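Local atomic coordinates of DyP-type peroxidase (Thermobifida cellulosilytica, PDB entry 4GS1), a protein that probably uses hydrogen peroxide to oxidise dyes and other substrates at a bound haem, as a dye-decolourising (DyP-type) peroxidase. Residues 183-188 with 321-326; 245-250 with 367-372; 264-269 with 363-368. One frame throughout, in Å; residues are numbered along the deposited sequence.

Contact 1 of 3, residues 183-188 with 321-326; sequences RGFRRT and GYNYDE. With GOL (glycerol), chain I.
Arg186 lies over one face of the Tyr322 ring and, from there, grips the carbonyl of the preceding residue. Its extended chain crosses the ring at about a right angle, with CD over the face and NE 3.8 Å above the Tyr322 ring plane, near the centre. The guanidinium is inclined 37° to the ring in a cation-pi contact, Arg186 CZ lying 4.7 Å from the Tyr322 centroid. The same group holds Gly321 O side-on: NE and NH2 both donate to that one oxygen, each at 2.9 Å and close to the guanidinium plane. An arginine suits this double duty, its aliphatic part lying on the ring and its flat, N-H-rich end gripping the carbonyl. Tyr322 OH, for its part, is bonded to Pro48 O.

Phe185 meets Asn323 differently. With CG between its own N and carbonyl carbon (chi1 60°), the ring folds back toward the neighbouring strand, and Asn323 CB sits over one face, 4.0 Å from the Phe185 centroid, in a CH-pi contact. Asp325 CB comes to the edge of the same ring.

Behind these side chains, edge strands of two four-stranded antiparallel sheets, one in each ferredoxin-like half of the DyP fold, touch through a single antiparallel bridge. Phe185 and Asn323 form the hydrogen-bonded pair, N to O at 2.8 Å from Phe185 to Asn323 and 2.9 Å in return. Because the strands diverge, with 120° between their directions, the pairing is brief. Gly184 packs its CA against Tyr322 CB at 3.9 Å, where the CB of any larger residue would clash.

Past the bridge, water joins the strands: one molecule lies within hydrogen-bonding distance of Arg183 O and Glu326 OE2 and accepts from Asp325 N. Glycerol O3, probably from the crystallisation liquor, accepts from Arg183 N and donates to Glu326 OE2. Phe185 also packs on Pro158 of the second subunit.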
loop_
_atom_site.group_PDB
_atom_site.type_symbol
_atom_site.label_atom_id
_atom_site.label_comp_id
_atom_site.label_asym_id
_atom_site.label_seq_id
_atom_site.Cartn_x
_atom_site.Cartn_y
_atom_site.Cartn_z
ATOM N N ARG B 183 -6.650 1.657 1.866
ATOM C CA ARG B 183 -5.718 0.620 2.293
ATOM C C ARG B 183 -4.786 1.173 3.353
ATOM O O ARG B 183 -4.414 2.349 3.304
ATOM C CB ARG B 183 -4.899 0.132 1.094
ATOM C CG ARG B 183 -5.744 -0.591 0.055
ATOM C CD ARG B 183 -4.944 -0.936 -1.213
ATOM N NE ARG B 183 -3.927 -1.958 -0.971
ATOM C CZ ARG B 183 -2.620 -1.721 -0.964
ATOM N NH1 ARG B 183 -1.764 -2.707 -0.739
ATOM N NH2 ARG B 183 -2.167 -0.497 -1.179
ATOM N N GLY B 184 -4.393 0.319 4.301
ATOM C CA GLY B 184 -3.505 0.724 5.381
ATOM C C GLY B 184 -2.519 -0.364 5.764
ATOM O O GLY B 184 -2.708 -1.531 5.414
ATOM N N PHE B 185 -1.460 0.017 6.477
ATOM C CA PHE B 185 -0.442 -0.942 6.893
ATOM C C PHE B 185 0.093 -0.651 8.286
ATOM O O PHE B 185 -0.016 0.471 8.793
ATOM C CB PHE B 185 0.741 -0.928 5.915
ATOM C CG PHE B 185 1.432 0.406 5.815
ATOM C CD1 PHE B 185 2.513 0.714 6.636
ATOM C CD2 PHE B 185 0.997 1.359 4.906
ATOM C CE1 PHE B 185 3.144 1.949 6.548
ATOM C CE2 PHE B 185 1.625 2.598 4.815
ATOM C CZ PHE B 185 2.703 2.890 5.639
ATOM N N ARG B 186 0.703 -1.678 8.870
ATOM C CA ARG B 186 1.564 -1.565 10.048
ATOM C C ARG B 186 2.838 -2.314 9.715
ATOM O O ARG B 186 2.908 -2.966 8.671
ATOM C CB ARG B 186 0.921 -2.255 11.251
ATOM C CG ARG B 186 -0.420 -1.682 11.654
ATOM C CD ARG B 186 -1.093 -2.591 12.669
ATOM N NE ARG B 186 -2.258 -1.952 13.286
ATOM C CZ ARG B 186 -2.726 -2.266 14.495
ATOM N NH1 ARG B 186 -2.144 -3.226 15.216
ATOM N NH2 ARG B 186 -3.785 -1.626 14.983
ATOM N N ARG B 187 3.834 -2.257 10.600
ATOM C CA ARG B 187 5.024 -3.085 10.412
ATOM C C ARG B 187 4.636 -4.562 10.391
ATOM O O ARG B 187 3.741 -5.005 11.127
ATOM C CB ARG B 187 6.081 -2.822 11.499
ATOM C CG ARG B 187 5.964 -3.671 12.783
ATOM C CD ARG B 187 4.738 -3.334 13.616
ATOM N NE ARG B 187 4.777 -4.023 14.914
ATOM C CZ ARG B 187 4.425 -5.291 15.102
ATOM N NH1 ARG B 187 4.004 -6.025 14.077
ATOM N NH2 ARG B 187 4.497 -5.832 16.320
ATOM N N THR B 188 5.288 -5.332 9.529
ATOM C CA THR B 188 5.045 -6.776 9.515
ATOM C C THR B 188 5.714 -7.459 10.697
ATOM O O THR B 188 6.754 -7.006 11.193
ATOM C CB THR B 188 5.535 -7.441 8.215
ATOM O OG1 THR B 188 6.945 -7.220 8.066
ATOM C CG2 THR B 188 4.782 -6.879 7.002
ATOM N N GLY B 321 -6.099 0.974 14.513
ATOM C CA GLY B 321 -5.851 1.757 13.317
ATOM C C GLY B 321 -4.667 1.305 12.493
ATOM O O GLY B 321 -3.888 0.430 12.909
ATOM N N TYR B 322 -4.534 1.905 11.311
ATOM C CA TYR B 322 -3.481 1.554 10.367
ATOM C C TYR B 322 -2.900 2.829 9.787
ATOM O O TYR B 322 -3.568 3.868 9.764
ATOM C CB TYR B 322 -4.031 0.656 9.231
ATOM C CG TYR B 322 -4.255 -0.772 9.695
ATOM C CD1 TYR B 322 -3.349 -1.773 9.375
ATOM C CD2 TYR B 322 -5.355 -1.103 10.477
ATOM C CE1 TYR B 322 -3.537 -3.083 9.826
ATOM C CE2 TYR B 322 -5.544 -2.409 10.944
ATOM C CZ TYR B 322 -4.628 -3.384 10.608
ATOM O OH TYR B 322 -4.811 -4.675 11.067
ATOM N N ASN B 323 -1.668 2.753 9.295
ATOM C CA ASN B 323 -1.078 3.896 8.600
ATOM C C ASN B 323 -1.507 3.896 7.145
ATOM O O ASN B 323 -1.662 2.829 6.546
ATOM C CB ASN B 323 0.441 3.803 8.677
ATOM C CG ASN B 323 0.923 3.675 10.099
ATOM O OD1 ASN B 323 0.522 4.448 10.957
ATOM N ND2 ASN B 323 1.734 2.662 10.369
ATOM N N TYR B 324 -1.717 5.074 6.554
ATOM C CA TYR B 324 -1.948 5.098 5.110
ATOM C C TYR B 324 -0.977 6.036 4.412
ATOM O O TYR B 324 -0.555 7.053 4.966
ATOM C CB TYR B 324 -3.415 5.407 4.738
ATOM C CG TYR B 324 -3.857 6.841 4.946
ATOM C CD1 TYR B 324 -3.710 7.795 3.936
ATOM C CD2 TYR B 324 -4.463 7.231 6.133
ATOM C CE1 TYR B 324 -4.130 9.112 4.121
ATOM C CE2 TYR B 324 -4.880 8.536 6.322
ATOM C CZ TYR B 324 -4.725 9.462 5.319
ATOM O OH TYR B 324 -5.157 10.757 5.529
ATOM N N ASP B 325 -0.618 5.678 3.187
ATOM C CA ASP B 325 0.287 6.481 2.388
ATOM C C ASP B 325 -0.293 6.534 0.985
ATOM O O ASP B 325 -0.276 5.538 0.252
ATOM C CB ASP B 325 1.677 5.839 2.356
ATOM C CG ASP B 325 2.712 6.712 1.674
ATOM O OD1 ASP B 325 2.336 7.586 0.857
ATOM O OD2 ASP B 325 3.918 6.532 1.946
ATOM N N GLU B 326 -0.797 7.704 0.619
ATOM C CA GLU B 326 -1.348 7.910 -0.706
ATOM C C GLU B 326 -0.539 8.946 -1.475
ATOM O O GLU B 326 -1.059 9.650 -2.343
ATOM C CB GLU B 326 -2.829 8.290 -0.605
ATOM C CG GLU B 326 -3.723 7.106 -0.210
ATOM C CD GLU B 326 -3.542 5.930 -1.157
ATOM O OE1 GLU B 326 -3.306 6.174 -2.350
ATOM O OE2 GLU B 326 -3.600 4.761 -0.717
HETATM C C1 GOL I . -7.695 4.411 -1.978
HETATM O O1 GOL I . -8.481 4.741 -3.105
HETATM C C2 GOL I . -7.287 2.945 -2.100
HETATM O O2 GOL I . -8.332 2.076 -1.709
HETATM C C3 GOL I . -6.044 2.633 -1.285
HETATM O O3 GOL I . -6.000 3.396 -0.117
HETATM O O HOH W 1 -2.690 3.784 1.717
HETATM O O HOH W 2 -3.170 2.157 -1.898
#

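Contact 2 of 3, residues 245-250 with 367-372; sequences RRIRML and RYTRHE. With HEM (protoporphyrin IX containing Fe), chain F.
The imidazole of His371 carries Ile247 on one face, CG1 standing 3.8 Å above the ring plane over its centre in a CH-pi contact. At the ring edge Arg245 NE donates to His371 ND1 over 3.0 Å, the bond lying almost within both the imidazole and guanidinium planes although these are turned 69° apart. Histidine suits the place, offering a flat face and an in-plane acceptor nitrogen at once. Bends at chi2 and chi3 curl Arg245 back to this edge; its terminal nitrogens go on to Ser374 and Asp138. The haem methyl CMC also meets the imidazole edge, 3.7 Å from His371 CE1. An alanine in place of His371 would probably leave Arg245 NE without its acceptor and open a gap between Ile247 and the haem methyl.

The Arg370 guanidinium has Leu250 CD2 over one face, offset toward its rim. That of Arg248 meets Glu372 at its edge: NE donates to OE2 at 2.8 Å in a salt bridge, nearly straight at 171° but arriving from above the carboxylate plane. Water bridges Arg248 NH2 to the same oxygen, and Arg329 binds Glu372 OE1, so that arginines flank both oxygens and would tend to keep the acid ionised.

Ile247, Met249, Thr369 and His371 project from one side of this antiparallel ladder toward the haem; Ile247 CG2 lies 3.5 Å from the vinyl carbon CBB. Arg248 and Arg370, a hydrogen-bonded pair, take the other side.

Strand 240-249 lies inside the sheet, between strand 334-344 and the edge strand 369-379, while helix 351-360 packs on Arg245 and His371 through Gln355.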
loop_
_atom_site.group_PDB
_atom_site.type_symbol
_atom_site.label_atom_id
_atom_site.label_comp_id
_atom_site.label_asym_id
_atom_site.label_seq_id
_atom_site.Cartn_x
_atom_site.Cartn_y
_atom_site.Cartn_z
ATOM N N ARG B 245 -12.158 7.058 10.872
ATOM C CA ARG B 245 -11.778 8.411 10.460
ATOM C C ARG B 245 -10.515 8.358 9.620
ATOM O O ARG B 245 -9.513 7.770 10.026
ATOM C CB ARG B 245 -11.574 9.334 11.676
ATOM C CG ARG B 245 -12.775 9.402 12.630
ATOM C CD ARG B 245 -13.901 10.291 12.089
ATOM N NE ARG B 245 -13.631 11.715 12.332
ATOM C CZ ARG B 245 -14.566 12.659 12.380
ATOM N NH1 ARG B 245 -15.844 12.343 12.199
ATOM N NH2 ARG B 245 -14.223 13.920 12.626
ATOM N N ARG B 246 -10.562 8.964 8.437
ATOM C CA ARG B 246 -9.362 9.146 7.631
ATOM C C ARG B 246 -8.708 10.454 8.056
ATOM O O ARG B 246 -9.249 11.535 7.793
ATOM C CB ARG B 246 -9.726 9.168 6.135
ATOM C CG ARG B 246 -8.540 9.408 5.215
ATOM C CD ARG B 246 -8.959 9.410 3.741
ATOM N NE ARG B 246 -7.832 9.748 2.880
ATOM C CZ ARG B 246 -7.693 9.338 1.623
ATOM N NH1 ARG B 246 -8.612 8.553 1.066
ATOM N NH2 ARG B 246 -6.624 9.707 0.931
ATOM N N ILE B 247 -7.567 10.363 8.750
ATOM C CA ILE B 247 -6.964 11.551 9.353
ATOM C C ILE B 247 -5.617 11.829 8.720
ATOM O O ILE B 247 -4.641 11.117 8.967
ATOM C CB ILE B 247 -6.795 11.404 10.888
ATOM C CG1 ILE B 247 -8.113 11.000 11.556
ATOM C CG2 ILE B 247 -6.308 12.729 11.499
ATOM C CD1 ILE B 247 -7.957 10.740 13.083
ATOM N N ARG B 248 -5.564 12.875 7.900
ATOM C CA ARG B 248 -4.318 13.281 7.257
ATOM C C ARG B 248 -3.393 13.908 8.288
ATOM O O ARG B 248 -3.832 14.711 9.120
ATOM C CB ARG B 248 -4.591 14.290 6.130
ATOM C CG ARG B 248 -3.328 14.721 5.370
ATOM C CD ARG B 248 -3.657 15.460 4.059
ATOM N NE ARG B 248 -4.430 16.690 4.266
ATOM C CZ ARG B 248 -3.902 17.889 4.515
ATOM N NH1 ARG B 248 -2.588 18.048 4.601
ATOM N NH2 ARG B 248 -4.695 18.943 4.677
ATOM N N MET B 249 -2.122 13.518 8.247
ATOM C CA MET B 249 -1.102 14.109 9.106
ATOM C C MET B 249 -0.359 15.215 8.380
ATOM O O MET B 249 0.080 15.035 7.238
ATOM C CB MET B 249 -0.102 13.039 9.547
ATOM C CG MET B 249 -0.643 12.076 10.609
ATOM S SD MET B 249 0.472 10.653 10.734
ATOM C CE MET B 249 -0.027 9.969 12.319
ATOM N N LEU B 250 -0.217 16.364 9.039
ATOM C CA LEU B 250 0.503 17.486 8.446
ATOM C C LEU B 250 1.971 17.280 8.770
ATOM O O LEU B 250 2.514 17.912 9.676
ATOM C CB LEU B 250 -0.016 18.828 8.997
ATOM C CG LEU B 250 -1.277 19.413 8.339
ATOM C CD1 LEU B 250 -2.438 18.456 8.342
ATOM C CD2 LEU B 250 -1.699 20.731 8.986
ATOM N N ARG B 367 -3.791 20.852 15.411
ATOM C CA ARG B 367 -3.104 21.692 14.443
ATOM C C ARG B 367 -2.220 20.896 13.490
ATOM O O ARG B 367 -1.689 21.455 12.533
ATOM C CB ARG B 367 -2.281 22.781 15.151
ATOM C CG ARG B 367 -3.118 23.627 16.102
ATOM C CD ARG B 367 -2.393 24.894 16.530
ATOM N NE ARG B 367 -3.256 25.741 17.358
ATOM C CZ ARG B 367 -3.385 25.605 18.675
ATOM N NH1 ARG B 367 -4.196 26.409 19.350
ATOM N NH2 ARG B 367 -2.708 24.656 19.315
ATOM N N TYR B 368 -2.085 19.597 13.738
ATOM C CA TYR B 368 -1.228 18.758 12.901
ATOM C C TYR B 368 -1.990 17.674 12.164
ATOM O O TYR B 368 -1.387 16.790 11.556
ATOM C CB TYR B 368 -0.098 18.142 13.744
ATOM C CG TYR B 368 0.807 19.207 14.308
ATOM C CD1 TYR B 368 1.805 19.774 13.532
ATOM C CD2 TYR B 368 0.655 19.656 15.613
ATOM C CE1 TYR B 368 2.632 20.776 14.047
ATOM C CE2 TYR B 368 1.472 20.651 16.132
ATOM C CZ TYR B 368 2.457 21.203 15.341
ATOM O OH TYR B 368 3.274 22.191 15.848
ATOM N N THR B 369 -3.316 17.737 12.222
ATOM C CA THR B 369 -4.143 16.682 11.643
ATOM C C THR B 369 -5.376 17.265 10.952
ATOM O O THR B 369 -5.845 18.344 11.322
ATOM C CB THR B 369 -4.615 15.688 12.725
ATOM O OG1 THR B 369 -5.284 16.406 13.772
ATOM C CG2 THR B 369 -3.435 14.921 13.309
ATOM N N ARG B 370 -5.893 16.551 9.956
ATOM C CA ARG B 370 -7.129 16.966 9.279
ATOM C C ARG B 370 -8.011 15.750 9.036
ATOM O O ARG B 370 -7.626 14.833 8.304
ATOM C CB ARG B 370 -6.814 17.644 7.938
ATOM C CG ARG B 370 -6.068 18.979 8.028
ATOM C CD ARG B 370 -6.913 20.056 8.710
ATOM N NE ARG B 370 -6.245 21.360 8.711
ATOM C CZ ARG B 370 -5.538 21.850 9.730
ATOM N NH1 ARG B 370 -5.406 21.155 10.858
ATOM N NH2 ARG B 370 -4.964 23.048 9.621
ATOM N N HIS B 371 -9.194 15.727 9.655
ATOM C CA HIS B 371 -10.115 14.611 9.452
ATOM C C HIS B 371 -10.838 14.812 8.122
ATOM O O HIS B 371 -11.609 15.766 7.982
ATOM C CB HIS B 371 -11.145 14.555 10.581
ATOM C CG HIS B 371 -10.567 14.209 11.911
ATOM N ND1 HIS B 371 -11.116 13.240 12.742
ATOM C CD2 HIS B 371 -9.486 14.686 12.576
ATOM C CE1 HIS B 371 -10.409 13.156 13.845
ATOM N NE2 HIS B 371 -9.410 14.027 13.776
ATOM N N GLU B 372 -10.598 13.920 7.159
ATOM C CA GLU B 372 -11.097 14.104 5.786
ATOM C C GLU B 372 -12.138 13.068 5.375
ATOM O O GLU B 372 -12.830 13.226 4.360
ATOM C CB GLU B 372 -9.922 14.105 4.789
ATOM C CG GLU B 372 -8.925 15.235 5.044
ATOM C CD GLU B 372 -7.767 15.267 4.060
ATOM O OE1 GLU B 372 -7.447 14.230 3.442
ATOM O OE2 GLU B 372 -7.179 16.352 3.899
HETATM C CHA HEM F . -3.835 7.923 22.806
HETATM C CHB HEM F . -2.030 9.318 18.535
HETATM C CHC HEM F . -6.475 10.538 16.999
HETATM C CHD HEM F . -8.357 8.755 21.110
HETATM C C1A HEM F . -2.974 8.222 21.788
HETATM C C2A HEM F . -1.540 8.076 21.858
HETATM C C3A HEM F . -1.045 8.465 20.675
HETATM C C4A HEM F . -2.145 8.855 19.829
HETATM C CMA HEM F . 0.445 8.491 20.252
HETATM C CAA HEM F . -0.763 7.563 23.100
HETATM C CBA HEM F . -0.511 6.046 23.043
HETATM C CGA HEM F . -1.768 5.242 23.238
HETATM O O1A HEM F . -2.243 5.130 24.408
HETATM O O2A HEM F . -2.288 4.693 22.234
HETATM C C1B HEM F . -3.069 9.785 17.762
HETATM C C2B HEM F . -2.928 10.377 16.450
HETATM C C3B HEM F . -4.150 10.730 16.021
HETATM C C4B HEM F . -5.108 10.357 17.045
HETATM C CMB HEM F . -1.558 10.569 15.755
HETATM C CAB HEM F . -4.567 11.386 14.679
HETATM C CBB HEM F . -3.823 11.298 13.558
HETATM C C1C HEM F . -7.371 10.162 17.984
HETATM C C2C HEM F . -8.817 10.341 17.950
HETATM C C3C HEM F . -9.336 9.829 19.085
HETATM C C4C HEM F . -8.228 9.344 19.874
HETATM C CMC HEM F . -9.580 10.965 16.762
HETATM C CAC HEM F . -10.803 9.745 19.590
HETATM C CBC HEM F . -11.804 10.522 19.167
HETATM C C1D HEM F . -7.321 8.358 21.914
HETATM C C2D HEM F . -7.490 7.722 23.198
HETATM C C3D HEM F . -6.091 7.479 23.728
HETATM C C4D HEM F . -5.199 7.967 22.706
HETATM C CMD HEM F . -8.812 7.369 23.920
HETATM C CAD HEM F . -5.726 6.824 25.069
HETATM C CBD HEM F . -5.833 7.855 26.195
HETATM C CGD HEM F . -5.508 7.158 27.498
HETATM O O1D HEM F . -4.325 7.211 27.933
HETATM O O2D HEM F . -6.419 6.521 28.091
HETATM N NA HEM F . -3.330 8.699 20.538
HETATM N NB HEM F . -4.413 9.790 18.101
HETATM N NC HEM F . -7.038 9.562 19.189
HETATM N ND HEM F . -5.954 8.482 21.650
HETATM FE FE HEM F . -5.182 9.224 19.923
HETATM O O HOH W 3 -6.016 12.060 3.348
HETATM O O HOH W 4 -7.474 18.805 4.501
#

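Contact 3 of 3, residues 264-269 with 363-368; sequences RVIGRH and DALNRY. With HEM (protoporphyrin IX containing Fe), chain F.
Val265 makes most of the apolar contact, lodging CG1 against the turn formed by Ala364 and Leu365. With CG1 anti to its own backbone N (chi1 168°), that methyl faces the turn, 4.0 Å from Ala364 CB and equally far from Leu365 CD1, and CG2 is left to approach Tyr368 CE2 at 4.3 Å. The beta-branched valine thus serves two neighbours from one short side chain, and the small Ala364 lets the turn come close. Beside it, Ile266 CD1 touches Leu365 CD2 at 4.2 Å.

Polar bonds shape the 363-368 loop. Asp363 OD1 accepts from Leu365 N at 3.0 Å, closing an Asx turn, and OD2 is taken by an outside partner, His303 ND1; aspartate, short and with two acceptor oxygens, suits both tasks. The 3-10 turn 366-368 follows, Asn366 N bonding Asp363 O and Tyr368 N bonding Leu365 O. This loop carries the chain from helix 351-360 to strand 369-379 and faces the C-terminal end of helix 259-266, which Gly267 terminates with a positive phi (105°). At those backbone angles a CB would press on the preceding carbonyl oxygen, which explains the glycine.

Contacts with the haem come from both segments. Leu365 CD2 rests 3.5 Å from C2B of the haem, and Ile266 CG2 lies 3.9 Å from its methyl CMA. Arg268 runs its aliphatic CD past the propionate carbon CAA at 3.8 Å, and its NH1 is bonded to the backbone oxygens of Gly273 and Glu281. Helix 251-256 packs alongside, with Trp254 touching both Val265 and Tyr368, the latter ring to ring, edge-to-face.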
loop_
_atom_site.group_PDB
_atom_site.type_symbol
_atom_site.label_atom_id
_atom_site.label_comp_id
_atom_site.label_asym_id
_atom_site.label_seq_id
_atom_site.Cartn_x
_atom_site.Cartn_y
_atom_site.Cartn_z
ATOM N N ARG B 264 5.488 16.760 23.820
ATOM C CA ARG B 264 4.507 17.545 24.578
ATOM C C ARG B 264 3.149 17.652 23.879
ATOM O O ARG B 264 2.123 17.850 24.539
ATOM C CB ARG B 264 5.053 18.940 24.911
ATOM C CG ARG B 264 6.096 18.943 26.003
ATOM C CD ARG B 264 6.788 20.296 26.123
ATOM N NE ARG B 264 8.054 20.152 26.825
ATOM C CZ ARG B 264 9.244 20.440 26.312
ATOM N NH1 ARG B 264 9.362 20.946 25.087
ATOM N NH2 ARG B 264 10.321 20.252 27.051
ATOM N N VAL B 265 3.124 17.512 22.555
ATOM C CA VAL B 265 1.842 17.480 21.843
ATOM C C VAL B 265 1.003 16.279 22.301
ATOM O O VAL B 265 -0.210 16.396 22.495
ATOM C CB VAL B 265 2.043 17.444 20.305
ATOM C CG1 VAL B 265 0.735 17.128 19.589
ATOM C CG2 VAL B 265 2.584 18.782 19.817
ATOM N N ILE B 266 1.661 15.142 22.499
ATOM C CA ILE B 266 0.979 13.901 22.875
ATOM C C ILE B 266 0.875 13.722 24.381
ATOM O O ILE B 266 -0.192 13.373 24.905
ATOM C CB ILE B 266 1.718 12.670 22.292
ATOM C CG1 ILE B 266 1.642 12.683 20.761
ATOM C CG2 ILE B 266 1.125 11.366 22.834
ATOM C CD1 ILE B 266 0.209 12.623 20.205
ATOM N N GLY B 267 1.988 13.953 25.074
ATOM C CA GLY B 267 2.068 13.696 26.507
ATOM C C GLY B 267 2.860 12.441 26.838
ATOM O O GLY B 267 2.846 11.992 27.980
ATOM N N ARG B 268 3.546 11.868 25.846
ATOM C CA ARG B 268 4.387 10.685 26.059
ATOM C C ARG B 268 5.702 10.827 25.314
ATOM O O ARG B 268 5.772 11.541 24.319
ATOM C CB ARG B 268 3.674 9.422 25.562
ATOM C CG ARG B 268 2.513 8.941 26.441
ATOM C CD ARG B 268 1.858 7.727 25.787
ATOM N NE ARG B 268 0.773 7.114 26.567
ATOM C CZ ARG B 268 0.942 6.134 27.450
ATOM N NH1 ARG B 268 2.163 5.673 27.712
ATOM N NH2 ARG B 268 -0.107 5.614 28.078
ATOM N N HIS B 269 6.737 10.149 25.812
ATOM C CA HIS B 269 8.044 10.091 25.155
ATOM C C HIS B 269 7.984 9.352 23.824
ATOM O O HIS B 269 7.289 8.343 23.697
ATOM C CB HIS B 269 9.042 9.361 26.059
ATOM C CG HIS B 269 9.387 10.114 27.303
ATOM N ND1 HIS B 269 10.380 11.065 27.342
ATOM C CD2 HIS B 269 8.870 10.054 28.556
ATOM C CE1 HIS B 269 10.465 11.562 28.567
ATOM N NE2 HIS B 269 9.562 10.962 29.321
ATOM N N ASP B 363 -7.007 20.252 21.776
ATOM C CA ASP B 363 -5.928 19.280 21.626
ATOM C C ASP B 363 -4.841 19.857 20.726
ATOM O O ASP B 363 -5.121 20.295 19.617
ATOM C CB ASP B 363 -6.530 18.018 21.005
ATOM C CG ASP B 363 -5.532 16.880 20.830
ATOM O OD1 ASP B 363 -4.348 16.994 21.224
ATOM O OD2 ASP B 363 -5.960 15.840 20.281
ATOM N N ALA B 364 -3.605 19.880 21.218
ATOM C CA ALA B 364 -2.473 20.366 20.426
ATOM C C ALA B 364 -2.327 19.605 19.114
ATOM O O ALA B 364 -1.824 20.147 18.127
ATOM C CB ALA B 364 -1.183 20.273 21.248
ATOM N N LEU B 365 -2.769 18.350 19.099
ATOM C CA LEU B 365 -2.702 17.535 17.884
ATOM C C LEU B 365 -3.639 18.046 16.786
ATOM O O LEU B 365 -3.450 17.730 15.607
ATOM C CB LEU B 365 -3.033 16.081 18.225
ATOM C CG LEU B 365 -2.722 14.995 17.207
ATOM C CD1 LEU B 365 -1.238 14.993 16.817
ATOM C CD2 LEU B 365 -3.133 13.638 17.802
ATOM N N ASN B 366 -4.640 18.847 17.158
ATOM C CA ASN B 366 -5.571 19.377 16.153
ATOM C C ASN B 366 -4.843 20.127 15.044
ATOM O O ASN B 366 -5.226 20.062 13.867
ATOM C CB ASN B 366 -6.601 20.331 16.791
ATOM C CG ASN B 366 -7.647 19.608 17.634
ATOM O OD1 ASN B 366 -7.828 18.394 17.524
ATOM N ND2 ASN B 366 -8.355 20.364 18.470
ATOM N N ARG B 367 -3.791 20.852 15.411
ATOM C CA ARG B 367 -3.104 21.692 14.443
ATOM C C ARG B 367 -2.220 20.896 13.490
ATOM O O ARG B 367 -1.689 21.455 12.533
ATOM C CB ARG B 367 -2.281 22.781 15.151
ATOM C CG ARG B 367 -3.118 23.627 16.102
ATOM C CD ARG B 367 -2.393 24.894 16.530
ATOM N NE ARG B 367 -3.256 25.741 17.358
ATOM C CZ ARG B 367 -3.385 25.605 18.675
ATOM N NH1 ARG B 367 -4.196 26.409 19.350
ATOM N NH2 ARG B 367 -2.708 24.656 19.315
ATOM N N TYR B 368 -2.085 19.597 13.738
ATOM C CA TYR B 368 -1.228 18.758 12.901
ATOM C C TYR B 368 -1.990 17.674 12.164
ATOM O O TYR B 368 -1.387 16.790 11.556
ATOM C CB TYR B 368 -0.098 18.142 13.744
ATOM C CG TYR B 368 0.807 19.207 14.308
ATOM C CD1 TYR B 368 1.805 19.774 13.532
ATOM C CD2 TYR B 368 0.655 19.656 15.613
ATOM C CE1 TYR B 368 2.632 20.776 14.047
ATOM C CE2 TYR B 368 1.472 20.651 16.132
ATOM C CZ TYR B 368 2.457 21.203 15.341
ATOM O OH TYR B 368 3.274 22.191 15.848
HETATM C CHA HEM F . -3.835 7.923 22.806
HETATM C CHB HEM F . -2.030 9.318 18.535
HETATM C CHC HEM F . -6.475 10.538 16.999
HETATM C CHD HEM F . -8.357 8.755 21.110
HETATM C C1A HEM F . -2.974 8.222 21.788
HETATM C C2A HEM F . -1.540 8.076 21.858
HETATM C C3A HEM F . -1.045 8.465 20.675
HETATM C C4A HEM F . -2.145 8.855 19.829
HETATM C CMA HEM F . 0.445 8.491 20.252
HETATM C CAA HEM F . -0.763 7.563 23.100
HETATM C CBA HEM F . -0.511 6.046 23.043
HETATM C CGA HEM F . -1.768 5.242 23.238
HETATM O O1A HEM F . -2.243 5.130 24.408
HETATM O O2A HEM F . -2.288 4.693 22.234
HETATM C C1B HEM F . -3.069 9.785 17.762
HETATM C C2B HEM F . -2.928 10.377 16.450
HETATM C C3B HEM F . -4.150 10.730 16.021
HETATM C C4B HEM F . -5.108 10.357 17.045
HETATM C CMB HEM F . -1.558 10.569 15.755
HETATM C CAB HEM F . -4.567 11.386 14.679
HETATM C CBB HEM F . -3.823 11.298 13.558
HETATM C C1C HEM F . -7.371 10.162 17.984
HETATM C C2C HEM F . -8.817 10.341 17.950
HETATM C C3C HEM F . -9.336 9.829 19.085
HETATM C C4C HEM F . -8.228 9.344 19.874
HETATM C CMC HEM F . -9.580 10.965 16.762
HETATM C CAC HEM F . -10.803 9.745 19.590
HETATM C CBC HEM F . -11.804 10.522 19.167
HETATM C C1D HEM F . -7.321 8.358 21.914
HETATM C C2D HEM F . -7.490 7.722 23.198
HETATM C C3D HEM F . -6.091 7.479 23.728
HETATM C C4D HEM F . -5.199 7.967 22.706
HETATM C CMD HEM F . -8.812 7.369 23.920
HETATM C CAD HEM F . -5.726 6.824 25.069
HETATM C CBD HEM F . -5.833 7.855 26.195
HETATM C CGD HEM F . -5.508 7.158 27.498
HETATM O O1D HEM F . -4.325 7.211 27.933
HETATM O O2D HEM F . -6.419 6.521 28.091
HETATM N NA HEM F . -3.330 8.699 20.538
HETATM N NB HEM F . -4.413 9.790 18.101
HETATM N NC HEM F . -7.038 9.562 19.189
HETATM N ND HEM F . -5.954 8.482 21.650
HETATM FE FE HEM F . -5.182 9.224 19.923
#

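Contacts 2 and 3 share Arg367 and Tyr368, their centres being about 13 Å apart, and both line the haem pocket: contact 2 meets the vinyl and methyl groups from the sheet, contact 3 adds the helix end and loop beside pyrrole B and a propionate. Contact 1 lies farther out, its centre about 15 Å from that of contact 2 and about 21 Å from that of contact 3, where the two halves of the chain meet near the second subunit. It still reaches the pocket's surroundings, since Tyr324 OH packs 3.2 Å from Arg248 CA and the Tyr324 side chain is about 8 Å from the haem. Contacts 1 and 2 reach the same sheet.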